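Local coordinates for protein probable 2-dehydro-3-deoxygalactonokinase DgoK1 (Sinorhizobium meliloti, PDB 3T69) that probably phosphorylates 2-dehydro-3-deoxy-D-galactonate with ATP, a step of galactonate degradation, at residues 21-26 against 30-35; 145-148 against 154-157. All blocks are in the same frame, centred on the assembly; numbering follows the deposited sequence.

Overall arrangement
Each contact joins the two arms of an antiparallel hairpin, and the two hairpins belong to different sheets, as in the duplicated core of the ASKHA kinases. Strand 9-14 opens the chain, followed by strand 19-24; the loop 25-29 is then closed by contact 1, which sets strand 30-36 beside its predecessor in the first sheet. Much later, after helix 128-139, contact 2 closes the short loop between strands 143-148 and 153-159, in the middle of the second sheet. The loops follow in series, neither nesting nor crossing. The contacts lie on opposite sides of the chain's centre, their own centres about 28 Å apart.

Contact 1 (21-26 against 30-35); sequences LWIIGE and VLAERR
With CG1 anti to the backbone N (chi1 -177°), V30 presents that methyl to the edge of the W22 indole, 4.2 Å from its CD1, while CG2 is left to meet I24. The I24 chain turns back beside its own backbone N (chi1 -57°), and its CD1 comes 3.9 Å from V30 CA and 4.1 Å from V30 CG2. W22, I24, V30 and E33 thus share one face of the hairpin. On the reverse face, with L21 and R34, I23 CG1 packs 4.0 Å from A32 CB. L31 points at the partner strand instead and sets its CD2 3.9 Å from G25 N.

In the backbone ladder L31 N donates to I23 O at 2.9 Å and nearly straight (172°), and L21 N to R34 O at 3.0 Å; the return bond, R34 N to L21 O, is longer at 3.3 Å, and I23 N to A32 O is weak. I23 lies opposite A32 but I24 opposite V30, so the register slips by one residue at L31, consistent with a classic beta bulge in this hairpin of the first sheet.

Strand 9-14 pairs with the other edge of strand 19-24. Helix 290-305 meets the hairpin in a mixed way: V294 and L298 cover the W22 indole, and beside it R35 makes a salt bridge with D291, its NH2 lying obliquely to the ring. R34 NE is bonded to H55.

Charge thus gathers at E33, R34 and R35, toward the far end of strand 30-36 from the turn. E33 also faces R35, through charge alone, since its OE2 lies well out of the guanidinium plane; the arginine between two carboxylates would probably favour keeping both ionised.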
loop_
_atom_site.group_PDB
_atom_site.type_symbol
_atom_site.label_atom_id
_atom_site.label_comp_id
_atom_site.label_asym_id
_atom_site.label_seq_id
_atom_site.Cartn_x
_atom_site.Cartn_y
_atom_site.Cartn_z
ATOM N N LEU B 21 -16.329 -25.946 -4.504
ATOM C CA LEU B 21 -16.458 -27.260 -5.157
ATOM C C LEU B 21 -17.751 -27.420 -5.983
ATOM O O LEU B 21 -18.791 -26.887 -5.642
ATOM C CB LEU B 21 -16.377 -28.363 -4.109
ATOM C CG LEU B 21 -16.456 -29.799 -4.613
ATOM C CD1 LEU B 21 -15.603 -30.715 -3.782
ATOM C CD2 LEU B 21 -17.861 -30.299 -4.606
ATOM N N TRP B 22 -17.665 -28.179 -7.069
ATOM C CA TRP B 22 -18.813 -28.541 -7.905
ATOM C C TRP B 22 -18.695 -30.027 -8.285
ATOM O O TRP B 22 -17.650 -30.456 -8.747
ATOM C CB TRP B 22 -18.841 -27.724 -9.216
ATOM C CG TRP B 22 -19.017 -26.195 -9.141
ATOM C CD1 TRP B 22 -20.192 -25.484 -9.248
ATOM C CD2 TRP B 22 -17.974 -25.216 -9.037
ATOM N NE1 TRP B 22 -19.942 -24.128 -9.182
ATOM C CE2 TRP B 22 -18.590 -23.940 -9.045
ATOM C CE3 TRP B 22 -16.579 -25.289 -8.909
ATOM C CZ2 TRP B 22 -17.847 -22.754 -8.932
ATOM C CZ3 TRP B 22 -15.849 -24.111 -8.805
ATOM C CH2 TRP B 22 -16.482 -22.864 -8.815
ATOM N N ILE B 23 -19.771 -30.796 -8.120
ATOM C CA ILE B 23 -19.797 -32.187 -8.539
ATOM C C ILE B 23 -20.490 -32.174 -9.883
ATOM O O ILE B 23 -21.506 -31.524 -10.019
ATOM C CB ILE B 23 -20.624 -33.019 -7.566
ATOM C CG1 ILE B 23 -20.140 -32.862 -6.121
ATOM C CG2 ILE B 23 -20.684 -34.495 -8.019
ATOM C CD1 ILE B 23 -18.983 -33.727 -5.754
ATOM N N ILE B 24 -19.956 -32.879 -10.873
ATOM C CA ILE B 24 -20.492 -32.804 -12.234
ATOM C C ILE B 24 -20.894 -34.185 -12.800
ATOM O O ILE B 24 -20.222 -35.198 -12.538
ATOM C CB ILE B 24 -19.476 -32.110 -13.191
ATOM C CG1 ILE B 24 -19.102 -30.721 -12.689
ATOM C CG2 ILE B 24 -19.984 -32.044 -14.655
ATOM C CD1 ILE B 24 -20.224 -29.701 -12.709
ATOM N N GLY B 25 -21.975 -34.231 -13.585
ATOM C CA GLY B 25 -22.399 -35.481 -14.223
ATOM C C GLY B 25 -21.973 -35.575 -15.677
ATOM O O GLY B 25 -21.679 -34.561 -16.305
ATOM N N GLU B 26 -21.947 -36.795 -16.210
ATOM C CA GLU B 26 -21.712 -37.056 -17.644
ATOM C C GLU B 26 -22.673 -36.311 -18.627
ATOM O O GLU B 26 -22.373 -36.109 -19.827
ATOM C CB GLU B 26 -21.789 -38.562 -17.874
ATOM C CG GLU B 26 -20.749 -39.362 -17.068
ATOM C CD GLU B 26 -21.072 -40.850 -17.023
ATOM O OE1 GLU B 26 -20.410 -41.603 -17.780
ATOM O OE2 GLU B 26 -21.995 -41.249 -16.246
ATOM N N VAL B 30 -24.266 -29.555 -13.025
ATOM C CA VAL B 30 -23.927 -29.521 -11.604
ATOM C C VAL B 30 -24.935 -30.380 -10.870
ATOM O O VAL B 30 -26.138 -30.268 -11.111
ATOM C CB VAL B 30 -24.021 -28.073 -11.032
ATOM C CG1 VAL B 30 -23.583 -28.004 -9.551
ATOM C CG2 VAL B 30 -23.243 -27.056 -11.922
ATOM N N LEU B 31 -24.424 -31.248 -9.998
ATOM C CA LEU B 31 -25.212 -32.138 -9.129
ATOM C C LEU B 31 -25.180 -31.658 -7.672
ATOM O O LEU B 31 -26.152 -31.804 -6.965
ATOM C CB LEU B 31 -24.685 -33.580 -9.214
ATOM C CG LEU B 31 -25.084 -34.644 -10.266
ATOM C CD1 LEU B 31 -25.676 -34.145 -11.618
ATOM C CD2 LEU B 31 -23.913 -35.571 -10.530
ATOM N N ALA B 32 -24.054 -31.110 -7.221
ATOM C CA ALA B 32 -23.959 -30.504 -5.885
ATOM C C ALA B 32 -22.950 -29.319 -5.835
ATOM O O ALA B 32 -22.391 -28.944 -6.882
ATOM C CB ALA B 32 -23.659 -31.550 -4.845
ATOM N N GLU B 33 -22.740 -28.729 -4.646
ATOM C CA GLU B 33 -21.890 -27.510 -4.449
ATOM C C GLU B 33 -21.499 -27.291 -2.973
ATOM O O GLU B 33 -22.267 -27.588 -2.065
ATOM C CB GLU B 33 -22.580 -26.224 -4.976
ATOM C CG GLU B 33 -21.735 -24.907 -4.854
ATOM C CD GLU B 33 -22.487 -23.706 -4.219
ATOM O OE1 GLU B 33 -23.675 -23.464 -4.565
ATOM O OE2 GLU B 33 -21.885 -22.995 -3.373
ATOM N N ARG B 34 -20.291 -26.778 -2.749
ATOM C CA ARG B 34 -19.837 -26.380 -1.409
ATOM C C ARG B 34 -18.990 -25.107 -1.490
ATOM O O ARG B 34 -18.192 -24.927 -2.424
ATOM C CB ARG B 34 -19.046 -27.500 -0.716
ATOM C CG ARG B 34 -19.846 -28.748 -0.405
ATOM C CD ARG B 34 -20.571 -28.634 0.908
ATOM N NE ARG B 34 -19.690 -28.979 2.015
ATOM C CZ ARG B 34 -20.048 -29.006 3.294
ATOM N NH1 ARG B 34 -21.280 -28.718 3.646
ATOM N NH2 ARG B 34 -19.167 -29.335 4.229
ATOM N N ARG B 35 -19.209 -24.223 -0.521
ATOM C CA ARG B 35 -18.450 -22.999 -0.366
ATOM C C ARG B 35 -17.956 -22.884 1.075
ATOM O O ARG B 35 -18.595 -23.359 2.014
ATOM C CB ARG B 35 -19.305 -21.779 -0.725
ATOM C CG ARG B 35 -19.390 -21.493 -2.205
ATOM C CD ARG B 35 -20.047 -20.142 -2.538
ATOM N NE ARG B 35 -20.420 -20.038 -3.955
ATOM C CZ ARG B 35 -19.589 -20.227 -4.992
ATOM N NH1 ARG B 35 -18.313 -20.565 -4.797
ATOM N NH2 ARG B 35 -20.030 -20.108 -6.242
#

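Contact 2 (145-148 against 154-157)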
loop_
_atom_site.group_PDB
_atom_site.type_symbol
_atom_site.label_atom_id
_atom_site.label_comp_id
_atom_site.label_asym_id
_atom_site.label_seq_id
_atom_site.Cartn_x
_atom_site.Cartn_y
_atom_site.Cartn_z
ATOM N N LEU B 145 -8.717 -7.929 -24.404
ATOM C CA LEU B 145 -8.037 -7.477 -23.206
ATOM C C LEU B 145 -8.964 -7.713 -22.016
ATOM O O LEU B 145 -9.952 -7.030 -21.840
ATOM C CB LEU B 145 -7.631 -6.000 -23.367
ATOM C CG LEU B 145 -7.091 -5.104 -22.239
ATOM C CD1 LEU B 145 -5.988 -5.773 -21.397
ATOM C CD2 LEU B 145 -6.595 -3.772 -22.864
ATOM N N VAL B 146 -8.616 -8.694 -21.201
ATOM C CA VAL B 146 -9.470 -9.131 -20.124
ATOM C C VAL B 146 -8.926 -8.678 -18.779
ATOM O O VAL B 146 -7.750 -8.895 -18.474
ATOM C CB VAL B 146 -9.522 -10.667 -20.122
ATOM C CG1 VAL B 146 -10.522 -11.195 -19.128
ATOM C CG2 VAL B 146 -9.802 -11.223 -21.551
ATOM N N CYS B 147 -9.792 -8.091 -17.962
ATOM C CA CYS B 147 -9.440 -7.624 -16.633
ATOM C C CYS B 147 -10.048 -8.561 -15.669
ATOM O O CYS B 147 -11.248 -8.773 -15.716
ATOM C CB CYS B 147 -9.971 -6.195 -16.391
ATOM S SG CYS B 147 -10.207 -5.632 -14.658
ATOM N N MET B 148 -9.237 -9.107 -14.756
ATOM C CA MET B 148 -9.742 -10.093 -13.796
ATOM C C MET B 148 -9.497 -9.665 -12.351
ATOM O O MET B 148 -8.580 -10.138 -11.743
ATOM C CB MET B 148 -9.131 -11.497 -14.098
ATOM C CG MET B 148 -9.068 -11.847 -15.623
ATOM S SD MET B 148 -8.232 -13.345 -16.161
ATOM C CE MET B 148 -9.151 -14.432 -15.102
ATOM N N LYS B 154 -5.814 -9.323 -12.379
ATOM C CA LYS B 154 -5.036 -9.628 -13.559
ATOM C C LYS B 154 -5.509 -8.887 -14.827
ATOM O O LYS B 154 -6.719 -8.767 -15.062
ATOM C CB LYS B 154 -4.990 -11.146 -13.730
ATOM C CG LYS B 154 -3.708 -11.767 -13.183
ATOM C CD LYS B 154 -3.693 -12.161 -11.734
ATOM C CE LYS B 154 -2.264 -12.033 -11.327
ATOM N NZ LYS B 154 -1.805 -12.756 -10.130
ATOM N N TRP B 155 -4.583 -8.367 -15.622
ATOM C CA TRP B 155 -4.935 -7.789 -16.935
ATOM C C TRP B 155 -4.244 -8.579 -18.048
ATOM O O TRP B 155 -3.024 -8.600 -18.122
ATOM C CB TRP B 155 -4.585 -6.298 -17.015
ATOM C CG TRP B 155 -5.620 -5.410 -16.259
ATOM C CD1 TRP B 155 -5.871 -5.398 -14.910
ATOM C CD2 TRP B 155 -6.499 -4.440 -16.828
ATOM N NE1 TRP B 155 -6.849 -4.495 -14.607
ATOM C CE2 TRP B 155 -7.253 -3.888 -15.767
ATOM C CE3 TRP B 155 -6.743 -4.005 -18.132
ATOM C CZ2 TRP B 155 -8.239 -2.911 -15.975
ATOM C CZ3 TRP B 155 -7.710 -3.042 -18.349
ATOM C CH2 TRP B 155 -8.445 -2.489 -17.269
ATOM N N VAL B 156 -5.031 -9.241 -18.900
ATOM C CA VAL B 156 -4.502 -10.276 -19.813
ATOM C C VAL B 156 -4.715 -9.982 -21.326
ATOM O O VAL B 156 -5.830 -9.688 -21.750
ATOM C CB VAL B 156 -5.123 -11.630 -19.439
ATOM C CG1 VAL B 156 -4.458 -12.781 -20.182
ATOM C CG2 VAL B 156 -5.060 -11.835 -17.953
ATOM N N ARG B 157 -3.656 -10.025 -22.115
ATOM C CA ARG B 157 -3.811 -9.912 -23.544
ATOM C C ARG B 157 -4.045 -11.335 -24.087
ATOM O O ARG B 157 -3.108 -12.162 -24.143
ATOM C CB ARG B 157 -2.601 -9.229 -24.250
ATOM C CG ARG B 157 -1.704 -8.273 -23.375
ATOM C CD ARG B 157 -0.647 -7.373 -24.137
ATOM N NE ARG B 157 -0.110 -7.902 -25.416
ATOM C CZ ARG B 157 1.107 -8.443 -25.605
ATOM N NH1 ARG B 157 1.964 -8.585 -24.586
ATOM N NH2 ARG B 157 1.459 -8.871 -26.827
#
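C147 sits over the indole of W155, with its CB 3.8 Å from the centroid of the six-membered ring and only 17° off the ring normal, a CH-pi contact. The sulfur, anti to the backbone N (chi1 158°), is thereby carried toward the pyrrole part, where SG lies 3.5 Å from W155 NE1 in an oblique sulfur-aromatic contact. L145 meets the same ring from another side, at its edge, CD1 being 3.8 Å from W155 CE3. On the opposite face of the sheet M148 and V156 meet with SD 3.9 Å from CG2.

Four backbone bonds fix this register. V146 and V156 exchange a pair, V156 N to V146 O at 2.8 Å and V146 N to V156 O at 3.0 Å. M148 and K154 form the next pair.

Further out, E248 of helix 233-252 accepts a hydrogen bond from W155 NE1 and probably helps fix the turn of the indole, while Y274 and L278 of helix 268-280 pack on C147 and W155 respectively. Helix 128-139 covers M148, and K154 NZ is bonded to V124 O. Replacing W155 with an alanine would probably leave C147 and L145 without the surface they rest on and deprive E248 of its donor.

In ASKHA kinases the loop of the corresponding hairpin contacts ATP phosphates; the loop between strands 143-148 and 153-159 probably does likewise here. The indole thus combines apolar contact with C147 and L145 and an N-H hydrogen-bonded to the E248 carboxylate.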